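Local coordinates for protein TRAP dicarboxylate transporter, DctP subunit (Chromohalobacter salexigens, PDB 4P1L) that binds D-glucuronate in the periplasm and probably delivers it to a tripartite ATP-independent periplasmic (TRAP) transporter for uptake into the cytoplasm, at residues A[72-77]-A[133-138]; A[99-102]-A[106-109]; A[115-120]-A[319-324]. One frame throughout, in Å; residues are numbered along the deposited sequence.

Contact 1: residues A[72-77]-A[133-138]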
loop_
_atom_site.group_PDB
_atom_site.type_symbol
_atom_site.label_atom_id
_atom_site.label_comp_id
_atom_site.label_asym_id
_atom_site.label_seq_id
_atom_site.Cartn_x
_atom_site.Cartn_y
_atom_site.Cartn_z
ATOM N N ASP A 72 7.405 -7.807 -10.001
ATOM C CA ASP A 72 8.016 -9.095 -10.272
ATOM C C ASP A 72 7.722 -10.088 -9.147
ATOM O O ASP A 72 7.501 -11.259 -9.400
ATOM C CB ASP A 72 9.530 -8.957 -10.463
ATOM C CG ASP A 72 9.885 -8.105 -11.676
ATOM O OD1 ASP A 72 9.191 -8.236 -12.718
ATOM O OD2 ASP A 72 10.837 -7.291 -11.573
ATOM N N ALA A 73 7.711 -9.608 -7.908
ATOM C CA ALA A 73 7.410 -10.480 -6.752
ATOM C C ALA A 73 5.968 -10.973 -6.764
ATOM O O ALA A 73 5.698 -12.129 -6.394
ATOM C CB ALA A 73 7.703 -9.747 -5.442
ATOM N N ILE A 74 5.038 -10.111 -7.175
ATOM C CA ILE A 74 3.649 -10.527 -7.285
ATOM C C ILE A 74 3.579 -11.684 -8.271
ATOM O O ILE A 74 2.955 -12.701 -7.989
ATOM C CB ILE A 74 2.724 -9.396 -7.732
ATOM C CG1 ILE A 74 2.527 -8.403 -6.596
ATOM C CG2 ILE A 74 1.371 -9.950 -8.160
ATOM C CD1 ILE A 74 1.793 -7.119 -7.023
ATOM N N GLU A 75 4.257 -11.536 -9.406
ATOM C CA GLU A 75 4.299 -12.580 -10.421
ATOM C C GLU A 75 4.866 -13.895 -9.885
ATOM O O GLU A 75 4.294 -14.951 -10.106
ATOM C CB GLU A 75 5.136 -12.103 -11.608
ATOM C CG GLU A 75 5.210 -13.078 -12.767
ATOM C CD GLU A 75 5.814 -12.439 -14.029
ATOM O OE1 GLU A 75 6.654 -11.507 -13.904
ATOM O OE2 GLU A 75 5.435 -12.858 -15.150
ATOM N N GLN A 76 5.990 -13.819 -9.178
ATOM C CA GLN A 76 6.632 -14.994 -8.626
ATOM C C GLN A 76 5.748 -15.668 -7.586
ATOM O O GLN A 76 5.803 -16.874 -7.434
ATOM C CB GLN A 76 7.958 -14.629 -7.958
ATOM C CG GLN A 76 9.070 -14.184 -8.876
ATOM C CD GLN A 76 10.317 -13.835 -8.082
ATOM O OE1 GLN A 76 10.964 -14.712 -7.495
ATOM N NE2 GLN A 76 10.637 -12.547 -8.021
ATOM N N THR A 77 4.951 -14.883 -6.858
ATOM C CA THR A 77 4.071 -15.469 -5.842
ATOM C C THR A 77 2.856 -16.150 -6.479
ATOM O O THR A 77 2.433 -17.233 -6.051
ATOM C CB THR A 77 3.630 -14.410 -4.799
ATOM O OG1 THR A 77 4.785 -13.778 -4.248
ATOM C CG2 THR A 77 2.864 -15.083 -3.666
ATOM N N LYS A 133 -6.682 -15.094 -8.922
ATOM C CA LYS A 133 -5.372 -14.896 -9.548
ATOM C C LYS A 133 -4.242 -15.572 -8.765
ATOM O O LYS A 133 -3.087 -15.139 -8.849
ATOM C CB LYS A 133 -5.066 -13.406 -9.670
ATOM C CG LYS A 133 -6.127 -12.625 -10.457
ATOM C CD LYS A 133 -6.105 -12.941 -11.934
ATOM C CE LYS A 133 -7.167 -12.150 -12.668
ATOM N NZ LYS A 133 -7.045 -12.388 -14.126
ATOM N N ASN A 134 -4.597 -16.598 -7.984
ATOM C CA ASN A 134 -3.631 -17.487 -7.321
ATOM C C ASN A 134 -2.961 -16.917 -6.088
ATOM O O ASN A 134 -1.914 -17.412 -5.680
ATOM C CB ASN A 134 -2.518 -17.940 -8.276
ATOM C CG ASN A 134 -2.927 -19.074 -9.173
ATOM O OD1 ASN A 134 -4.003 -19.655 -9.034
ATOM N ND2 ASN A 134 -2.038 -19.419 -10.097
ATOM N N LEU A 135 -3.558 -15.903 -5.483
ATOM C CA LEU A 135 -3.051 -15.358 -4.224
ATOM C C LEU A 135 -4.093 -15.510 -3.121
ATOM O O LEU A 135 -5.240 -15.059 -3.263
ATOM C CB LEU A 135 -2.674 -13.885 -4.404
ATOM C CG LEU A 135 -1.538 -13.599 -5.400
ATOM C CD1 LEU A 135 -1.411 -12.095 -5.679
ATOM C CD2 LEU A 135 -0.200 -14.162 -4.913
ATOM N N ILE A 136 -3.684 -16.146 -2.014
ATOM C CA ILE A 136 -4.589 -16.399 -0.913
ATOM C C ILE A 136 -4.332 -15.379 0.203
ATOM O O ILE A 136 -3.282 -15.400 0.837
ATOM C CB ILE A 136 -4.426 -17.819 -0.366
ATOM C CG1 ILE A 136 -4.528 -18.852 -1.503
ATOM C CG2 ILE A 136 -5.432 -18.065 0.726
ATOM C CD1 ILE A 136 -5.832 -18.768 -2.321
ATOM N N VAL A 137 -5.278 -14.470 0.410
ATOM C CA VAL A 137 -5.102 -13.398 1.400
ATOM C C VAL A 137 -5.457 -13.911 2.775
ATOM O O VAL A 137 -6.554 -14.457 2.984
ATOM C CB VAL A 137 -5.994 -12.184 1.105
ATOM C CG1 VAL A 137 -5.908 -11.188 2.257
ATOM C CG2 VAL A 137 -5.594 -11.523 -0.197
ATOM N N LEU A 138 -4.524 -13.752 3.716
ATOM C CA LEU A 138 -4.717 -14.223 5.068
ATOM C C LEU A 138 -5.065 -13.094 6.041
ATOM O O LEU A 138 -5.723 -13.318 7.046
ATOM C CB LEU A 138 -3.454 -14.921 5.560
ATOM C CG LEU A 138 -2.986 -16.110 4.715
ATOM C CD1 LEU A 138 -1.847 -16.813 5.418
ATOM C CD2 LEU A 138 -4.137 -17.063 4.463
#

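Contact 2: residues A[99-102]-A[106-109]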
loop_
_atom_site.group_PDB
_atom_site.type_symbol
_atom_site.label_atom_id
_atom_site.label_comp_id
_atom_site.label_asym_id
_atom_site.label_seq_id
_atom_site.Cartn_x
_atom_site.Cartn_y
_atom_site.Cartn_z
ATOM N N ALA A 99 -9.163 -5.049 -7.448
ATOM C CA ALA A 99 -8.223 -4.346 -6.590
ATOM C C ALA A 99 -8.063 -2.893 -6.985
ATOM O O ALA A 99 -7.724 -2.066 -6.129
ATOM C CB ALA A 99 -6.840 -5.063 -6.573
ATOM N N ASN A 100 -8.312 -2.550 -8.253
ATOM C CA ASN A 100 -8.192 -1.145 -8.665
ATOM C C ASN A 100 -9.141 -0.219 -7.918
ATOM O O ASN A 100 -8.887 0.980 -7.815
ATOM C CB ASN A 100 -8.435 -0.957 -10.162
ATOM C CG ASN A 100 -7.206 -1.208 -10.976
ATOM O OD1 ASN A 100 -6.158 -0.633 -10.713
ATOM N ND2 ASN A 100 -7.309 -2.123 -11.942
ATOM N N VAL A 101 -10.228 -0.769 -7.387
ATOM C CA VAL A 101 -11.173 0.064 -6.644
ATOM C C VAL A 101 -10.468 0.751 -5.479
ATOM O O VAL A 101 -10.770 1.897 -5.158
ATOM C CB VAL A 101 -12.361 -0.779 -6.131
ATOM C CG1 VAL A 101 -13.224 0.018 -5.156
ATOM C CG2 VAL A 101 -13.209 -1.260 -7.313
ATOM N N LEU A 102 -9.505 0.057 -4.871
ATOM C CA LEU A 102 -8.793 0.558 -3.711
ATOM C C LEU A 102 -7.854 1.700 -4.054
ATOM O O LEU A 102 -7.401 2.417 -3.170
ATOM C CB LEU A 102 -7.994 -0.577 -3.053
ATOM C CG LEU A 102 -8.846 -1.733 -2.582
ATOM C CD1 LEU A 102 -7.926 -2.894 -2.107
ATOM C CD2 LEU A 102 -9.841 -1.314 -1.509
ATOM N N PHE A 106 -9.225 9.022 -2.518
ATOM C CA PHE A 106 -10.229 9.420 -1.515
ATOM C C PHE A 106 -11.391 8.443 -1.328
ATOM O O PHE A 106 -12.416 8.800 -0.757
ATOM C CB PHE A 106 -10.771 10.840 -1.834
ATOM C CG PHE A 106 -9.696 11.889 -1.900
ATOM C CD1 PHE A 106 -9.181 12.449 -0.730
ATOM C CD2 PHE A 106 -9.166 12.308 -3.122
ATOM C CE1 PHE A 106 -8.195 13.401 -0.786
ATOM C CE2 PHE A 106 -8.171 13.273 -3.165
ATOM C CZ PHE A 106 -7.681 13.803 -2.014
ATOM N N ILE A 107 -11.265 7.200 -1.768
ATOM C CA ILE A 107 -12.389 6.293 -1.610
ATOM C C ILE A 107 -12.654 5.996 -0.126
ATOM O O ILE A 107 -13.799 5.799 0.271
ATOM C CB ILE A 107 -12.253 4.997 -2.438
ATOM C CG1 ILE A 107 -13.622 4.322 -2.483
ATOM C CG2 ILE A 107 -11.125 4.101 -1.918
ATOM C CD1 ILE A 107 -13.726 3.261 -3.516
ATOM N N PHE A 108 -11.595 5.958 0.683
ATOM C CA PHE A 108 -11.725 5.790 2.136
ATOM C C PHE A 108 -11.581 7.149 2.833
ATOM O O PHE A 108 -10.736 7.951 2.449
ATOM C CB PHE A 108 -10.655 4.834 2.693
ATOM C CG PHE A 108 -10.793 3.416 2.214
ATOM C CD1 PHE A 108 -11.892 2.651 2.585
ATOM C CD2 PHE A 108 -9.853 2.868 1.365
ATOM C CE1 PHE A 108 -12.030 1.361 2.141
ATOM C CE2 PHE A 108 -9.986 1.580 0.915
ATOM C CZ PHE A 108 -11.091 0.831 1.295
ATOM N N LYS A 109 -12.401 7.396 3.865
ATOM C CA LYS A 109 -12.362 8.648 4.608
ATOM C C LYS A 109 -11.200 8.658 5.620
ATOM O O LYS A 109 -10.668 9.718 5.968
ATOM C CB LYS A 109 -13.693 8.861 5.348
ATOM C CG LYS A 109 -14.875 9.148 4.438
ATOM C CD LYS A 109 -16.150 9.448 5.222
ATOM C CE LYS A 109 -17.329 9.724 4.277
ATOM N NZ LYS A 109 -18.593 10.020 5.040
#

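Contact 3: residues A[115-120]-A[319-324]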
loop_
_atom_site.group_PDB
_atom_site.type_symbol
_atom_site.label_atom_id
_atom_site.label_comp_id
_atom_site.label_asym_id
_atom_site.label_seq_id
_atom_site.Cartn_x
_atom_site.Cartn_y
_atom_site.Cartn_z
ATOM N N TYR A 115 -9.894 -0.155 7.695
ATOM C CA TYR A 115 -9.778 -1.383 8.491
ATOM C C TYR A 115 -11.116 -2.078 8.727
ATOM O O TYR A 115 -11.242 -3.302 8.551
ATOM C CB TYR A 115 -9.152 -1.100 9.856
ATOM C CG TYR A 115 -7.684 -0.756 9.865
ATOM C CD1 TYR A 115 -6.764 -1.439 9.069
ATOM C CD2 TYR A 115 -7.202 0.233 10.703
ATOM C CE1 TYR A 115 -5.426 -1.122 9.092
ATOM C CE2 TYR A 115 -5.844 0.537 10.741
ATOM C CZ TYR A 115 -4.974 -0.148 9.934
ATOM O OH TYR A 115 -3.644 0.164 9.966
ATOM N N ARG A 116 -12.116 -1.291 9.115
ATOM C CA ARG A 116 -13.455 -1.812 9.381
ATOM C C ARG A 116 -14.032 -2.477 8.135
ATOM O O ARG A 116 -14.601 -3.585 8.194
ATOM C CB ARG A 116 -14.378 -0.679 9.821
ATOM C CG ARG A 116 -15.788 -1.134 10.079
ATOM C CD ARG A 116 -16.634 0.001 10.582
ATOM N NE ARG A 116 -16.999 0.870 9.472
ATOM C CZ ARG A 116 -16.574 2.116 9.312
ATOM N NH1 ARG A 116 -15.769 2.688 10.209
ATOM N NH2 ARG A 116 -16.974 2.799 8.253
ATOM N N ILE A 117 -13.871 -1.805 7.004
ATOM C CA ILE A 117 -14.384 -2.310 5.739
ATOM C C ILE A 117 -13.659 -3.567 5.280
ATOM O O ILE A 117 -14.284 -4.551 4.874
ATOM C CB ILE A 117 -14.318 -1.202 4.646
ATOM C CG1 ILE A 117 -15.409 -0.159 4.909
ATOM C CG2 ILE A 117 -14.456 -1.804 3.257
ATOM C CD1 ILE A 117 -15.220 1.135 4.182
HETATM N N MSE A 118 -12.336 -3.557 5.365
HETATM C CA MSE A 118 -11.548 -4.663 4.864
HETATM C C MSE A 118 -11.654 -5.891 5.768
HETATM O O MSE A 118 -11.446 -6.999 5.301
HETATM C CB MSE A 118 -10.065 -4.252 4.687
HETATM C CG MSE A 118 -9.849 -3.124 3.676
HETATM SE SE MSE A 118 -10.566 -3.561 1.883
HETATM C CE MSE A 118 -9.256 -4.980 1.468
ATOM N N ASP A 119 -11.975 -5.698 7.051
ATOM C CA ASP A 119 -12.120 -6.834 7.972
ATOM C C ASP A 119 -13.513 -7.442 7.895
ATOM O O ASP A 119 -13.785 -8.465 8.525
ATOM C CB ASP A 119 -11.872 -6.398 9.424
ATOM C CG ASP A 119 -10.399 -6.109 9.725
ATOM O OD1 ASP A 119 -9.500 -6.611 9.010
ATOM O OD2 ASP A 119 -10.155 -5.379 10.719
ATOM N N GLY A 120 -14.419 -6.786 7.173
ATOM C CA GLY A 120 -15.760 -7.304 7.018
ATOM C C GLY A 120 -16.003 -7.931 5.661
ATOM O O GLY A 120 -15.070 -8.351 4.955
ATOM N N THR A 319 -19.716 1.742 -4.746
ATOM C CA THR A 319 -20.784 2.364 -3.969
ATOM C C THR A 319 -20.952 1.714 -2.600
ATOM O O THR A 319 -21.277 2.411 -1.631
ATOM C CB THR A 319 -22.130 2.407 -4.744
ATOM O OG1 THR A 319 -22.564 1.086 -5.026
ATOM C CG2 THR A 319 -21.976 3.132 -6.045
ATOM N N ASP A 320 -20.670 0.410 -2.482
ATOM C CA ASP A 320 -20.780 -0.237 -1.178
ATOM C C ASP A 320 -19.716 0.330 -0.216
ATOM O O ASP A 320 -19.993 0.575 0.959
ATOM C CB ASP A 320 -20.660 -1.758 -1.268
ATOM C CG ASP A 320 -21.920 -2.436 -1.855
ATOM O OD1 ASP A 320 -22.984 -1.786 -1.970
ATOM O OD2 ASP A 320 -21.829 -3.637 -2.199
ATOM N N ILE A 321 -18.501 0.555 -0.718
ATOM C CA ILE A 321 -17.453 1.113 0.110
ATOM C C ILE A 321 -17.811 2.547 0.517
ATOM O O ILE A 321 -17.642 2.941 1.676
ATOM C CB ILE A 321 -16.094 1.057 -0.606
ATOM C CG1 ILE A 321 -15.611 -0.401 -0.671
ATOM C CG2 ILE A 321 -15.069 1.948 0.121
ATOM C CD1 ILE A 321 -14.480 -0.636 -1.688
ATOM N N GLN A 322 -18.297 3.341 -0.432
ATOM C CA GLN A 322 -18.678 4.707 -0.129
ATOM C C GLN A 322 -19.823 4.725 0.891
ATOM O O GLN A 322 -19.793 5.486 1.856
ATOM C CB GLN A 322 -19.122 5.441 -1.377
ATOM C CG GLN A 322 -18.035 5.606 -2.445
ATOM C CD GLN A 322 -18.599 6.199 -3.726
ATOM O OE1 GLN A 322 -19.688 5.823 -4.179
ATOM N NE2 GLN A 322 -17.870 7.140 -4.305
ATOM N N ASP A 323 -20.818 3.882 0.672
ATOM C CA ASP A 323 -21.996 3.867 1.521
ATOM C C ASP A 323 -21.651 3.403 2.934
ATOM O O ASP A 323 -22.291 3.824 3.896
ATOM C CB ASP A 323 -23.094 2.986 0.918
ATOM C CG ASP A 323 -23.719 3.598 -0.343
ATOM O OD1 ASP A 323 -23.395 4.748 -0.689
ATOM O OD2 ASP A 323 -24.543 2.916 -0.983
ATOM N N ALA A 324 -20.602 2.595 3.074
ATOM C CA ALA A 324 -20.273 2.024 4.377
ATOM C C ALA A 324 -19.603 3.058 5.283
ATOM O O ALA A 324 -19.259 2.754 6.429
ATOM C CB ALA A 324 -19.359 0.798 4.224
#

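Contact 1: residues A[72-77]-A[133-138]
Thr77 and Leu135 meet methyl against methyl, their side chains crossing at about a right angle. CG2 of Thr77 lies 3.4 Å from CD2 of Leu135, a tight contact, and CB of Thr77 sits 3.8 Å from the same methyl. The other branch, Leu135 CD1, comes within 4.3 Å of Ile74 CG2, so the leucine fork touches two residues about one turn apart on helix 70-78. In Thr77, OG1 lies beside the backbone N (chi1 -54°) and CG2 anti to it; this sends the methyl to Leu135 and leaves OG1 to bond back to Ala73 O at 2.9 Å. That carbonyl also accepts the helical N-H of Thr77, the two donors arriving from opposite faces of its plane. Leu135 opens the edge strand 135-141 directly after Asn134, the positive-phi residue of a Schellman motif ending helix 121-132. Phe87 and Cys237 continue the packing, as helix 70-78 lies against the mixed five-stranded sheet. A serine in place of Thr77 would probably leave Leu135 CD2 without its nearest partner and open a small gap between helix and strand. The threonine thus spends its hydroxyl inside its own helix and presents only carbon to the buried leucine.

Contact 2: residues A[99-102]-A[106-109]
The Phe108 ring is met at its edge by Leu102, whose CD2 lies near the ring plane, 3.7 Å from CZ and 3.8 Å from CE2. It is thus one methyl set against the rim, with the leucine and phenylalanine side chains crossing at a slant. Outside the two segments, Met114 and Ile117 of helix 111-118 and Ile321 of helix 315-323 also pack on Phe108. Beside the ring, the carbonyl oxygen of Val101 is approached by two carbons of Ile107: CD1 at 3.6 Å and CG2 at 3.9 Å. CD1 also touches Val101 CG1 at 3.7 Å. Both residues send a branch anti to the backbone N, CG1 of Ile107 (chi1 -165°) and CG1 of Val101 (chi1 170°), and these extended branches bring CD1 and CG1 together. The segments belong to the long connection between strand 84-88 and helix 111-118 of this two-lobed periplasmic binding protein fold; the chain turns between them, and all four touching side chains are buried. Residues 99-102 have helical backbone angles, with Leu102 N bonded to Ala99 O at 3.0 Å. Val101 and Ile107 both rest on Ile321 as well, while Gln325 of the C-terminal tail bonds through NE2 to Ile107 O.

Contact 3: residues A[115-120]-A[319-324]
Ile117 packs against Ile321 and Ala324 where helix 111-118 meets the last helix of the chain, 315-323, a helix-helix contact in this periplasmic binding protein fold that lies away from the sugar site. The two isoleucines share almost the same conformation, CG1 anti to the carbonyl carbon (chi1 -73° in Ile117) and CD1 extended beyond it, yet their side chains cross at about a right angle. Different branches meet: the far methyl CD1 of Ile117 approaches the beta-branch methyl CG2 of Ile321 at 4.1 Å. The same CD1 stands 3.9 Å from the backbone O of Ile321. Farther back along its chain, Ile117 CG1 meets Ala324 CB at 4.1 Å, the alanine methyl pointing toward the neighbouring helix just past the end of its own. Ile122 and Phe126 of helix 121-132 touch Ile321, and Ile122 also touches Ile117, extending this apolar packing.

At the solvent-facing border the interaction becomes polar. Arg116 leaves its helix with CG anti to the backbone N and stays extended through chi2; the bend comes at chi3 (77°), carrying the guanidinium across to the C-terminal end of helix 315-323. NH2 also forms a salt bridge with Asp113 OD1, one turn back on its own helix, which probably helps set the guanidinium where it can reach the alanine carbonyl. The bond from Arg116 NH2 to Ala324 O spans 2.9 Å but is bent, with an angle of 142° at the hydrogen, and the oxygen sits near the guanidinium edge, slightly out of its plane.

Along the chain, contact 2 is nested inside the loop closed by contact 1 and closes before contact 3 opens; the segments of contacts 1 and 3 alternate. Contacts 2 and 3, centres about 10 Å apart, touch through Ile321 and Ile117, both on Phe108. Contact 1, where helix 70-78 meets the five-stranded sheet, is centred about 20 Å from contact 2 and about 23 Å from contact 3. Helix 121-132 bridges the distance: it packs on contact 3 and ends just before contact 1, where Asn134 closes it. Helix 315-323, at the chain's end, packs back on residues 99-120. Contact 3 lies away from the glucuronate site, whereas the Ile74 side chain of contact 1 is about 9 Å from the bound sugar.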